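Local coordinates for protein extracellular ligand-binding receptor (Desulfohalobium retbaense DSM 5692, PDB 5ERE) that binds 2-oxo-4-methylpentanoic acid (ketoleucine) through a domain of the leucine-binding protein family and probably serves as an extracellular solute receptor linked to a tandem PAS-type sensor, at residues I7-F10 / S11-F14; A50-A53 / F54-V58; S69-S72 / W73-S76; F240-A243 / F244-Y248. All coordinates share one frame; numbering follows the deposited sequence.

Contact 1 (I7-F10 / S11-F14); sequences ILPF and SSAF
An inverse gamma turn centred on Pro9 runs into an ST turn started by Ser12, and together they carry the chain from strand 3-8 of a parallel sheet to helix 15-32, beside the pocket for 2-oxo-4-methylpentanoic acid. Phe10 N closes the first turn on Leu8 O at 2.8 Å. The carbonyl of Pro9 meets the second turn: Ser12 OG donates to Pro9 O over 2.9 Å, approaching with a tilt of 32° from the carbonyl plane. The same hydroxyl accepts from Phe14 N at 2.9 Å in a fairly straight bond, with an N-H...O angle of 157°. One oxygen thus acts as donor and acceptor at once, which fixes its rotation; a chi1 of 93°, well off a staggered value, is consistent with this double demand. Ser12 N adds a weak, strongly bent bond to Phe10 O at 3.3 Å. Ser11 takes another direction and hydrogen-bonds through OG to Asp42. The ring of Phe10 has CB of Leu8 over one face, 4.0 Å above its plane and displaced toward the rim, and also touches Ala18 and Gln22 of helix 15-32. Phe14 stands at the N-cap position of that helix and brings its side chain to the bound ketoleucine as part of the pocket wall. CB of Ala13 sits over the centre of one face of the Phe14 ring, while across the turn Pro9 CG rests 4.3 Å from Phe14 CB.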
loop_
_atom_site.group_PDB
_atom_site.type_symbol
_atom_site.label_atom_id
_atom_site.label_comp_id
_atom_site.label_asym_id
_atom_site.label_seq_id
_atom_site.Cartn_x
_atom_site.Cartn_y
_atom_site.Cartn_z
ATOM N N ILE A 7 28.693 -1.464 7.485
ATOM C CA ILE A 7 28.503 -1.894 8.871
ATOM C C ILE A 7 27.304 -2.815 8.963
ATOM O O ILE A 7 26.179 -2.397 8.756
ATOM C CB ILE A 7 28.306 -0.701 9.805
ATOM C CG1 ILE A 7 29.418 0.303 9.537
ATOM C CG2 ILE A 7 28.302 -1.174 11.260
ATOM C CD1 ILE A 7 29.338 1.642 10.312
ATOM N N LEU A 8 27.585 -4.077 9.247
ATOM C CA LEU A 8 26.576 -5.143 9.243
ATOM C C LEU A 8 26.560 -5.879 10.589
ATOM O O LEU A 8 27.583 -5.978 11.264
ATOM C CB LEU A 8 26.868 -6.150 8.150
ATOM C CG LEU A 8 27.134 -5.599 6.730
ATOM C CD1 LEU A 8 27.496 -6.776 5.826
ATOM C CD2 LEU A 8 25.902 -4.831 6.233
ATOM N N PRO A 9 25.404 -6.436 10.954
ATOM C CA PRO A 9 25.273 -6.924 12.329
ATOM C C PRO A 9 25.770 -8.363 12.472
ATOM O O PRO A 9 24.973 -9.251 12.771
ATOM C CB PRO A 9 23.769 -6.803 12.579
ATOM C CG PRO A 9 23.158 -7.013 11.180
ATOM C CD PRO A 9 24.109 -6.385 10.255
ATOM N N PHE A 10 27.068 -8.582 12.254
ATOM C CA PHE A 10 27.623 -9.924 12.247
ATOM C C PHE A 10 27.465 -10.623 13.644
ATOM O O PHE A 10 27.103 -11.781 13.720
ATOM C CB PHE A 10 29.095 -9.901 11.883
ATOM C CG PHE A 10 29.370 -9.546 10.437
ATOM C CD1 PHE A 10 28.930 -10.369 9.403
ATOM C CD2 PHE A 10 30.060 -8.402 10.129
ATOM C CE1 PHE A 10 29.174 -10.052 8.074
ATOM C CE2 PHE A 10 30.335 -8.081 8.783
ATOM C CZ PHE A 10 29.886 -8.898 7.768
ATOM N N SER A 11 27.748 -9.878 14.706
ATOM C CA SER A 11 27.699 -10.361 16.090
ATOM C C SER A 11 26.358 -10.005 16.702
ATOM O O SER A 11 26.233 -9.020 17.421
ATOM C CB SER A 11 28.828 -9.740 16.905
ATOM O OG SER A 11 30.088 -10.138 16.422
ATOM N N SER A 12 25.364 -10.830 16.400
ATOM C CA SER A 12 23.979 -10.550 16.714
ATOM C C SER A 12 23.108 -11.724 16.273
ATOM O O SER A 12 23.599 -12.672 15.633
ATOM C CB SER A 12 23.512 -9.250 16.041
ATOM O OG SER A 12 22.908 -9.486 14.780
ATOM N N ALA A 13 21.824 -11.659 16.638
ATOM C CA ALA A 13 20.819 -12.629 16.171
ATOM C C ALA A 13 20.642 -12.628 14.618
ATOM O O ALA A 13 20.074 -13.564 14.032
ATOM C CB ALA A 13 19.511 -12.336 16.833
ATOM N N PHE A 14 21.091 -11.559 13.971
ATOM C CA PHE A 14 20.878 -11.397 12.519
ATOM C C PHE A 14 22.160 -11.638 11.723
ATOM O O PHE A 14 22.354 -11.120 10.606
ATOM C CB PHE A 14 20.258 -10.017 12.285
ATOM C CG PHE A 14 19.119 -9.742 13.246
ATOM C CD1 PHE A 14 17.956 -10.485 13.153
ATOM C CD2 PHE A 14 19.232 -8.782 14.256
ATOM C CE1 PHE A 14 16.894 -10.276 14.049
ATOM C CE2 PHE A 14 18.167 -8.566 15.176
ATOM C CZ PHE A 14 17.005 -9.308 15.058
#

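Contact 2 (A50-A53 / F54-V58); sequences AVQA and FQDLV
Leu57 N donates to Ala53 O at 2.8 Å, the shortest of four successive i to i+4 bonds that make this a regular turn of helix 47-60. The others join Phe54 N to Ala50 O, Gln55 N to Val51 O and Asp56 N to Gln52 O; that of Gln55 is almost straight, with an N-H...O angle of 172°. One side-chain bond runs alongside this ladder. Gln52 NE2 reaches Asp56 OD1 over 3.3 Å, and the two chains cross obliquely. Asp56 OD1 lies close to the amide plane of Gln52, but the N-H meets it from above the carboxylate, 44° out of that plane. A bend at chi2 (69°) curls the Gln52 chain forward along the helix to make this reach, and its CG lies 3.6 Å from Asp56 OD2. Arg59 adds a long, weak ion pair to OD1. On the next flank, Gln55 leans back over the preceding turn: its CG comes within 3.3 Å of Val51 O and 4.3 Å of Val51 CG1. Phe54 has CG2 of Val58 over one face, 3.7 Å above the ring plane and offset to the rim, with Val51 O at the ring edge. Ala53, Phe54 and Leu57 all touch Ile7 of strand 3-8, whereas Ala50, Val51 and Phe54 meet helix 72-84. The chemistry is therefore divided as in an amphipathic helix: an apolar side seals the sheet, and the amide-carboxylate link, probably modest in strength given its length and off-plane approach, belongs to the outer, more solvent-accessible side.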
loop_
_atom_site.group_PDB
_atom_site.type_symbol
_atom_site.label_atom_id
_atom_site.label_comp_id
_atom_site.label_asym_id
_atom_site.label_seq_id
_atom_site.Cartn_x
_atom_site.Cartn_y
_atom_site.Cartn_z
ATOM N N ALA A 50 27.261 -0.267 17.116
ATOM C CA ALA A 50 27.218 0.281 15.751
ATOM C C ALA A 50 27.785 1.691 15.663
ATOM O O ALA A 50 28.420 2.038 14.662
ATOM C CB ALA A 50 25.815 0.273 15.224
ATOM N N VAL A 51 27.555 2.503 16.692
ATOM C CA VAL A 51 28.075 3.868 16.697
ATOM C C VAL A 51 29.600 3.785 16.815
ATOM O O VAL A 51 30.334 4.511 16.124
ATOM C CB VAL A 51 27.440 4.709 17.826
ATOM C CG1 VAL A 51 28.179 6.050 18.039
ATOM C CG2 VAL A 51 25.958 4.949 17.505
ATOM N N GLN A 52 30.062 2.850 17.640
ATOM C CA GLN A 52 31.485 2.546 17.757
ATOM C C GLN A 52 32.106 2.092 16.433
ATOM O O GLN A 52 33.171 2.582 16.062
ATOM C CB GLN A 52 31.709 1.471 18.824
ATOM C CG GLN A 52 33.149 1.334 19.266
ATOM C CD GLN A 52 33.625 2.529 20.052
ATOM O OE1 GLN A 52 33.168 2.763 21.170
ATOM N NE2 GLN A 52 34.541 3.302 19.470
ATOM N N ALA A 53 31.462 1.167 15.719
ATOM C CA ALA A 53 31.963 0.769 14.385
ATOM C C ALA A 53 32.082 1.973 13.449
ATOM O O ALA A 53 33.093 2.147 12.769
ATOM C CB ALA A 53 31.061 -0.306 13.752
ATOM N N PHE A 54 31.052 2.815 13.418
ATOM C CA PHE A 54 31.105 4.021 12.601
ATOM C C PHE A 54 32.283 4.937 12.982
ATOM O O PHE A 54 33.088 5.309 12.117
ATOM C CB PHE A 54 29.792 4.802 12.707
ATOM C CG PHE A 54 29.826 6.134 12.006
ATOM C CD1 PHE A 54 29.744 6.207 10.624
ATOM C CD2 PHE A 54 29.951 7.315 12.732
ATOM C CE1 PHE A 54 29.786 7.439 9.987
ATOM C CE2 PHE A 54 29.989 8.540 12.103
ATOM C CZ PHE A 54 29.906 8.610 10.732
ATOM N N GLN A 55 32.380 5.301 14.263
ATOM C CA GLN A 55 33.436 6.207 14.724
ATOM C C GLN A 55 34.828 5.634 14.411
ATOM O O GLN A 55 35.727 6.361 13.970
ATOM C CB GLN A 55 33.297 6.481 16.229
ATOM C CG GLN A 55 32.027 7.256 16.649
ATOM C CD GLN A 55 32.020 8.709 16.173
ATOM O OE1 GLN A 55 32.987 9.178 15.565
ATOM N NE2 GLN A 55 30.926 9.430 16.457
ATOM N N ASP A 56 34.991 4.331 14.627
ATOM C CA ASP A 56 36.245 3.644 14.338
ATOM C C ASP A 56 36.532 3.690 12.848
ATOM O O ASP A 56 37.656 3.955 12.404
ATOM C CB ASP A 56 36.189 2.185 14.820
ATOM C CG ASP A 56 36.242 2.058 16.348
ATOM O OD1 ASP A 56 36.699 3.008 17.017
ATOM O OD2 ASP A 56 35.838 0.999 16.882
ATOM N N LEU A 57 35.494 3.433 12.071
ATOM C CA LEU A 57 35.602 3.499 10.632
ATOM C C LEU A 57 36.056 4.890 10.157
ATOM O O LEU A 57 36.890 4.997 9.269
ATOM C CB LEU A 57 34.259 3.110 10.023
ATOM C CG LEU A 57 34.090 3.207 8.522
ATOM C CD1 LEU A 57 35.035 2.249 7.811
ATOM C CD2 LEU A 57 32.625 2.910 8.212
ATOM N N VAL A 58 35.511 5.954 10.745
ATOM C CA VAL A 58 35.919 7.307 10.384
ATOM C C VAL A 58 37.374 7.565 10.794
ATOM O O VAL A 58 38.119 8.227 10.073
ATOM C CB VAL A 58 34.997 8.374 11.043
ATOM C CG1 VAL A 58 35.562 9.781 10.882
ATOM C CG2 VAL A 58 33.600 8.309 10.463
#

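Contact 3 (S69-S72 / W73-S76); sequences SCSS and WASS. With COI (2-oxo-4-methylpentanoic acid), chain B.
Ser71 CB lies over the six-membered ring of Trp73, 3.6 Å from its centroid and 17° off the ring normal, in a CH-pi contact. One bond further, Ser71 OG remains over the same face of the indole, offset toward the rim. Ser71 is the N-cap residue of helix 72-84, and its OG makes the capping bond by accepting from Ala74 N at 3.0 Å. It gives its own proton to Cys70 O over 2.7 Å, in the carbonyl plane and on a lone pair. A chi1 of 81° places the hydroxyl between the backbone N and the carbonyl carbon, where it can serve both partners. The next residue meets the ligand: Ser72 N donates to O1 of ketoleucine at 2.9 Å. Ser72 OG is also bonded to O1, although the modelled separation is so short that its value is doubtful. Ala95 N and Arg210 complete the grip on the ligand, and the start of the helix probably favours the negative carboxylate there. Ser72 O is itself held by Ser76 N at 2.9 Å and by Ser76 OG at 3.1 Å, reaching it from opposite faces of the carbonyl plane, with Asn137 as a further donor; Ser76 OG is also bonded to Lys98 N. Ser69 OG and Ser75 OG share a short bond of 2.7 Å, backed by His89 and Ser94. The turn joins strand 64-70, which lies between strands 3-8 and 88-92 in the parallel sheet, to helix 72-84 of a beta-alpha-beta unit, with Ala74 against helix 47-60 and Trp73 touching Asn137 of helix 137-149.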
loop_
_atom_site.group_PDB
_atom_site.type_symbol
_atom_site.label_atom_id
_atom_site.label_comp_id
_atom_site.label_asym_id
_atom_site.label_seq_id
_atom_site.Cartn_x
_atom_site.Cartn_y
_atom_site.Cartn_z
ATOM N N SER A 69 25.012 1.243 6.374
ATOM C CA SER A 69 24.677 0.514 7.592
ATOM C C SER A 69 23.448 -0.329 7.411
ATOM O O SER A 69 22.466 0.128 6.853
ATOM C CB SER A 69 24.472 1.490 8.751
ATOM O OG SER A 69 23.388 2.352 8.486
ATOM N N CYS A 70 23.515 -1.562 7.907
ATOM C CA CYS A 70 22.355 -2.423 8.003
ATOM C C CYS A 70 21.691 -2.254 9.383
ATOM O O CYS A 70 22.396 -2.135 10.363
ATOM C CB CYS A 70 22.746 -3.884 7.798
ATOM S SG CYS A 70 21.343 -4.963 8.220
ATOM N N SER A 71 20.355 -2.256 9.386
ATOM C CA SER A 71 19.428 -2.348 10.544
ATOM C C SER A 71 18.879 -0.966 10.877
ATOM O O SER A 71 19.572 0.040 10.757
ATOM C CB SER A 71 20.060 -2.981 11.796
ATOM O OG SER A 71 20.830 -2.047 12.512
ATOM N N SER A 72 17.597 -0.923 11.216
ATOM C CA SER A 72 16.925 0.327 11.579
ATOM C C SER A 72 17.611 1.033 12.746
ATOM O O SER A 72 17.692 2.257 12.760
ATOM C CB SER A 72 15.463 0.055 11.917
ATOM O OG SER A 72 14.826 -0.544 10.799
ATOM N N TRP A 73 18.144 0.263 13.693
ATOM C CA TRP A 73 18.789 0.869 14.858
ATOM C C TRP A 73 20.174 1.395 14.551
ATOM O O TRP A 73 20.510 2.520 14.939
ATOM C CB TRP A 73 18.853 -0.117 16.048
ATOM C CG TRP A 73 19.293 -1.525 15.750
ATOM C CD1 TRP A 73 20.517 -2.071 16.002
ATOM C CD2 TRP A 73 18.496 -2.572 15.184
ATOM N NE1 TRP A 73 20.539 -3.382 15.609
ATOM C CE2 TRP A 73 19.305 -3.712 15.105
ATOM C CE3 TRP A 73 17.171 -2.649 14.726
ATOM C CZ2 TRP A 73 18.844 -4.918 14.595
ATOM C CZ3 TRP A 73 16.716 -3.852 14.209
ATOM C CH2 TRP A 73 17.553 -4.960 14.145
ATOM N N ALA A 74 20.994 0.615 13.850
ATOM C CA ALA A 74 22.286 1.141 13.441
ATOM C C ALA A 74 22.075 2.401 12.580
ATOM O O ALA A 74 22.755 3.420 12.748
ATOM C CB ALA A 74 23.082 0.119 12.690
ATOM N N SER A 75 21.105 2.343 11.680
ATOM C CA SER A 75 20.958 3.394 10.697
ATOM C C SER A 75 20.422 4.673 11.355
ATOM O O SER A 75 20.837 5.766 11.000
ATOM C CB SER A 75 20.043 2.952 9.541
ATOM O OG SER A 75 20.682 1.994 8.681
ATOM N N SER A 76 19.502 4.540 12.308
ATOM C CA SER A 76 18.944 5.714 12.959
ATOM C C SER A 76 20.024 6.441 13.782
ATOM O O SER A 76 20.060 7.662 13.805
ATOM C CB SER A 76 17.744 5.317 13.823
ATOM O OG SER A 76 16.597 5.131 13.008
HETATM C C1 COI B . 15.109 -3.513 9.689
HETATM O O1 COI B . 15.580 -2.862 10.660
HETATM O O2 COI B . 14.239 -3.034 8.920
HETATM C C2 COI B . 15.658 -4.873 9.422
HETATM O O3 COI B . 15.207 -5.548 8.515
HETATM C C3 COI B . 16.801 -5.305 10.310
HETATM C C4 COI B . 17.132 -6.734 10.063
HETATM C C5 COI B . 18.574 -6.939 10.476
HETATM C C6 COI B . 16.140 -7.524 10.905
#

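Contact 4 (F240-A243 / F244-Y248)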
loop_
_atom_site.group_PDB
_atom_site.type_symbol
_atom_site.label_atom_id
_atom_site.label_comp_id
_atom_site.label_asym_id
_atom_site.label_seq_id
_atom_site.Cartn_x
_atom_site.Cartn_y
_atom_site.Cartn_z
ATOM N N PHE A 240 21.114 -11.965 -10.838
ATOM C CA PHE A 240 21.728 -11.995 -9.519
ATOM C C PHE A 240 21.277 -13.204 -8.700
ATOM O O PHE A 240 22.100 -13.811 -8.051
ATOM C CB PHE A 240 21.397 -10.729 -8.733
ATOM C CG PHE A 240 21.791 -10.799 -7.272
ATOM C CD1 PHE A 240 23.120 -10.718 -6.891
ATOM C CD2 PHE A 240 20.844 -10.986 -6.302
ATOM C CE1 PHE A 240 23.477 -10.796 -5.546
ATOM C CE2 PHE A 240 21.194 -11.047 -4.968
ATOM C CZ PHE A 240 22.514 -10.951 -4.601
HETATM N N MSE A 241 19.985 -13.528 -8.736
HETATM C CA MSE A 241 19.423 -14.684 -7.990
HETATM C C MSE A 241 20.238 -15.945 -8.268
HETATM O O MSE A 241 20.778 -16.580 -7.375
HETATM C CB MSE A 241 17.972 -14.983 -8.397
HETATM C CG MSE A 241 17.057 -13.830 -8.445
HETATM SE SE MSE A 241 16.960 -13.047 -6.714
HETATM C CE MSE A 241 17.352 -11.310 -7.454
ATOM N N SER A 242 20.332 -16.258 -9.549
ATOM C CA SER A 242 21.063 -17.417 -10.038
ATOM C C SER A 242 22.563 -17.368 -9.839
ATOM O O SER A 242 23.163 -18.384 -9.493
ATOM C CB SER A 242 20.767 -17.605 -11.522
ATOM O OG SER A 242 21.482 -18.711 -12.018
ATOM N N ALA A 243 23.196 -16.220 -10.084
ATOM C CA ALA A 243 24.621 -16.084 -9.777
ATOM C C ALA A 243 24.940 -16.347 -8.283
ATOM O O ALA A 243 25.927 -16.993 -7.946
ATOM C CB ALA A 243 25.121 -14.693 -10.149
ATOM N N PHE A 244 24.119 -15.797 -7.409
ATOM C CA PHE A 244 24.322 -15.932 -5.966
ATOM C C PHE A 244 24.112 -17.399 -5.547
ATOM O O PHE A 244 24.949 -18.011 -4.881
ATOM C CB PHE A 244 23.380 -14.984 -5.244
ATOM C CG PHE A 244 23.561 -14.949 -3.769
ATOM C CD1 PHE A 244 23.083 -15.986 -2.973
ATOM C CD2 PHE A 244 24.175 -13.871 -3.169
ATOM C CE1 PHE A 244 23.236 -15.966 -1.594
ATOM C CE2 PHE A 244 24.322 -13.826 -1.820
ATOM C CZ PHE A 244 23.843 -14.879 -1.010
ATOM N N THR A 245 23.038 -17.976 -6.047
ATOM C CA THR A 245 22.691 -19.357 -5.722
ATOM C C THR A 245 23.768 -20.316 -6.154
ATOM O O THR A 245 24.121 -21.234 -5.416
ATOM C CB THR A 245 21.386 -19.724 -6.382
ATOM O OG1 THR A 245 20.371 -18.878 -5.879
ATOM C CG2 THR A 245 21.003 -21.183 -6.139
ATOM N N ASP A 246 24.304 -20.103 -7.360
ATOM C CA ASP A 246 25.317 -20.996 -7.888
ATOM C C ASP A 246 26.603 -20.901 -7.099
ATOM O O ASP A 246 27.278 -21.902 -6.861
ATOM C CB ASP A 246 25.611 -20.688 -9.373
ATOM C CG ASP A 246 24.436 -21.024 -10.294
ATOM O OD1 ASP A 246 23.574 -21.835 -9.912
ATOM O OD2 ASP A 246 24.378 -20.469 -11.409
ATOM N N ARG A 247 26.980 -19.688 -6.731
ATOM C CA ARG A 247 28.238 -19.499 -6.028
ATOM C C ARG A 247 28.140 -19.975 -4.550
ATOM O O ARG A 247 29.030 -20.641 -4.034
ATOM C CB ARG A 247 28.637 -18.028 -6.059
ATOM C CG ARG A 247 29.968 -17.768 -5.419
ATOM C CD ARG A 247 30.343 -16.326 -5.500
ATOM N NE ARG A 247 31.776 -16.201 -5.307
ATOM C CZ ARG A 247 32.664 -16.584 -6.212
ATOM N NH1 ARG A 247 32.243 -17.087 -7.373
ATOM N NH2 ARG A 247 33.965 -16.460 -5.959
ATOM N N TYR A 248 27.066 -19.602 -3.877
ATOM C CA TYR A 248 26.996 -19.801 -2.428
ATOM C C TYR A 248 26.139 -20.971 -1.948
ATOM O O TYR A 248 26.174 -21.299 -0.765
ATOM C CB TYR A 248 26.506 -18.515 -1.778
ATOM C CG TYR A 248 27.509 -17.395 -1.915
ATOM C CD1 TYR A 248 28.758 -17.492 -1.305
ATOM C CD2 TYR A 248 27.227 -16.258 -2.669
ATOM C CE1 TYR A 248 29.725 -16.466 -1.457
ATOM C CE2 TYR A 248 28.171 -15.220 -2.803
ATOM C CZ TYR A 248 29.415 -15.345 -2.195
ATOM O OH TYR A 248 30.353 -14.335 -2.320
#
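Phe240 and Phe244 lie side by side one turn apart, with Phe240 CZ 3.7 Å from Phe244 CD2. Their rings meet obliquely, planes at 57°, and CB of Phe244 stands over the rim of one face of Phe240. Both have CG anti to the backbone N (chi1 170° for Phe240), which sends the rings off the helix in the same direction. The row continues: Tyr248 CD2 sits 3.8 Å above the centre of one Phe244 face, and CG of Arg247 covers a face of Tyr248. Behind the rings, Met241 O is gripped twice, by Thr245 N at 3.0 Å and by Thr245 OG1 at 2.8 Å, the hydroxyl coming from above the carbonyl plane. Ser242 OG makes a weak 3.4 Å bond to Asp246 OD2 on an exposed flank. Further out, Tyr260 and Val257 of helix 254-271 and Pro252 pack on Phe240, while Ala24, Arg23 and Leu27 of helix 15-32 receive Phe240, Phe244 and Arg247. The selenomethionine at 241 touches Val257 and Ala292. The aromatic groups at i, i+4 and i+8 form one stripe, its first two rings buried and Tyr248 partly exposed at the end of amphipathic helix 239-248, in the periplasmic-binding-protein region.

How the contacts relate
Contacts 1, 2 and 3 follow one another along the chain and cluster in one lobe of the binding-protein region, their centres 11 to 14 Å apart. Strands 3-8 and 64-70, carrying contacts 1 and 3, are neighbours in the parallel sheet, and Ile7 O bonds to Cys70 N; helix 47-60, with contact 2, packs on strand 3-8 through Ile7 and on helix 72-84 through Ala50 against Ala74. Phe14 and Trp73 touch beside the ligand. Contact 4 comes much later in sequence, its centre about 22 Å from that of contact 1, yet its helix packs on helix 15-32, into which contact 1 leads. Contacts 1 and 3 thus place pocket residues just beyond two adjacent strands, whereas contacts 2 and 4 lie in helices packed around that framework.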